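Local coordinates for ribulose-1,5-bisphosphate carboxylase/oxygenase large subunit (Rhodopseudomonas palustris, PDB 3QFW) that belongs to the Rubisco-like proteins, relatives of the carbon-fixing enzyme that probably act on a phosphorylated sugar in sulphur metabolism rather than fixing carbon dioxide, at the interface of chains A and B. Residues are numbered along the deposited sequence; one frame, centred on the assembly and turned at random. Chains: chain A/B, Ribulose-1,5-bisphosphate carboxylase/oxygenase large subunit.

The interface of chains A and B. Residues chain A 257-258; chain B 84, 88-89, 92, 260-261, 263.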
loop_
_atom_site.group_PDB
_atom_site.type_symbol
_atom_site.label_atom_id
_atom_site.label_comp_id
_atom_site.label_asym_id
_atom_site.label_seq_id
_atom_site.Cartn_x
_atom_site.Cartn_y
_atom_site.Cartn_z
ATOM N N MET A 257 -2.479 -4.809 5.407
ATOM C CA MET A 257 -1.635 -3.634 5.110
ATOM C C MET A 257 -2.365 -2.295 5.102
ATOM O O MET A 257 -1.813 -1.283 4.652
ATOM C CB MET A 257 -0.824 -3.814 3.818
ATOM C CG MET A 257 0.486 -4.596 3.994
ATOM S SD MET A 257 1.753 -3.748 4.987
ATOM C CE MET A 257 2.078 -2.335 3.944
ATOM N N ALA A 258 -3.598 -2.265 5.594
ATOM C CA ALA A 258 -4.316 -0.999 5.646
ATOM C C ALA A 258 -3.649 -0.083 6.673
ATOM O O ALA A 258 -4.043 1.072 6.827
ATOM C CB ALA A 258 -5.796 -1.222 5.979
ATOM N N LEU B 84 5.209 -9.335 1.780
ATOM C CA LEU B 84 4.760 -8.240 2.622
ATOM C C LEU B 84 3.558 -8.703 3.476
ATOM O O LEU B 84 3.504 -8.475 4.695
ATOM C CB LEU B 84 4.397 -7.045 1.741
ATOM C CG LEU B 84 4.615 -5.631 2.277
ATOM C CD1 LEU B 84 5.497 -5.648 3.510
ATOM C CD2 LEU B 84 5.227 -4.736 1.184
ATOM N N PHE B 88 3.779 -8.402 7.482
ATOM C CA PHE B 88 3.103 -7.330 8.210
ATOM C C PHE B 88 1.640 -7.081 7.855
ATOM O O PHE B 88 1.069 -6.087 8.301
ATOM C CB PHE B 88 3.864 -6.023 8.004
ATOM C CG PHE B 88 3.708 -5.048 9.133
ATOM C CD1 PHE B 88 3.753 -5.481 10.453
ATOM C CD2 PHE B 88 3.547 -3.698 8.875
ATOM C CE1 PHE B 88 3.621 -4.584 11.499
ATOM C CE2 PHE B 88 3.419 -2.789 9.915
ATOM C CZ PHE B 88 3.456 -3.229 11.228
ATOM N N GLY B 89 1.041 -7.961 7.063
ATOM C CA GLY B 89 -0.344 -7.772 6.627
ATOM C C GLY B 89 -1.323 -7.360 7.716
ATOM O O GLY B 89 -1.900 -6.265 7.682
ATOM N N SER B 92 -0.046 -4.726 10.710
ATOM C CA SER B 92 -0.008 -3.325 10.331
ATOM C C SER B 92 -1.213 -2.596 10.915
ATOM O O SER B 92 -1.174 -1.384 11.105
ATOM C CB SER B 92 0.045 -3.152 8.814
ATOM O OG SER B 92 -1.203 -3.413 8.214
ATOM N N ALA B 260 1.830 4.592 5.441
ATOM C CA ALA B 260 0.458 4.202 5.769
ATOM C C ALA B 260 0.462 3.030 6.743
ATOM O O ALA B 260 -0.408 2.917 7.603
ATOM C CB ALA B 260 -0.290 3.845 4.514
ATOM N N ALA B 261 1.449 2.156 6.590
ATOM C CA ALA B 261 1.674 1.071 7.533
ATOM C C ALA B 261 3.047 1.286 8.187
ATOM O O ALA B 261 3.949 1.864 7.580
ATOM C CB ALA B 261 1.614 -0.265 6.823
ATOM N N ILE B 263 6.076 0.286 8.726
ATOM C CA ILE B 263 7.302 -0.417 8.367
ATOM C C ILE B 263 8.444 0.591 8.398
ATOM O O ILE B 263 8.347 1.652 7.786
ATOM C CB ILE B 263 7.199 -1.024 6.958
ATOM C CG1 ILE B 263 5.955 -1.931 6.855
ATOM C CG2 ILE B 263 8.468 -1.777 6.607
ATOM C CD1 ILE B 263 5.807 -2.619 5.504
#
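A:Met257 sets its backbone against B:Gly89 and B:Ser92 and its folded side chain against B:Ala261. Its amide N donates a nearly straight hydrogen bond to the carbonyl O of B:Gly89, 2.8 Å away and 172° at the hydrogen. B:Ser92 lies alongside the same stretch of backbone, its OG 3.4 Å from A:Met257 N, and this hydroxyl gives a second hydrogen bond to B:Gly89 O. That bond, from B:Ser92 OG to B:Gly89 O, measures 3.0 Å. The amide comes in tilted modestly from the carbonyl plane, whereas the hydroxyl stands well above it on the opposite face, so the oxygen is gripped by donors from both subunits. The side chain of A:Met257 bends at both chi2 (-67°) and chi3 (-64°), and this hooked course brings the thioether sulphur and terminal methyl over B:Ala261. The methyl CE lies 3.6 Å from B:Ala261 CB, and SD is 3.9 Å from B:Ala261 CB. CE also meets B:Ile263 CD1 at 4.1 Å, the two side chains crossing at about a right angle. B:Leu84 borders the sulphur more loosely, its CG 4.4 Å from SD. The side-chain contacts are apolar, so the amide bond supplies the directional part of the grip.

B:Gly89 directly follows helix 80-88. B:Ser92 belongs to the 3-10 helix 91-93, and its CA lies over one face of the B:Phe88 ring, toward the rim. Within chain B, B:Ile263 CD1 packs on B:Leu84 CD1 at 3.6 Å, backing the apolar side of the patch. A:Ala258 carries the loop on past B:Ala260. Repeated by the two-fold axis, the contact ties a loop of each subunit to its partner and likely contributes to the dimer typical of the Rubisco family.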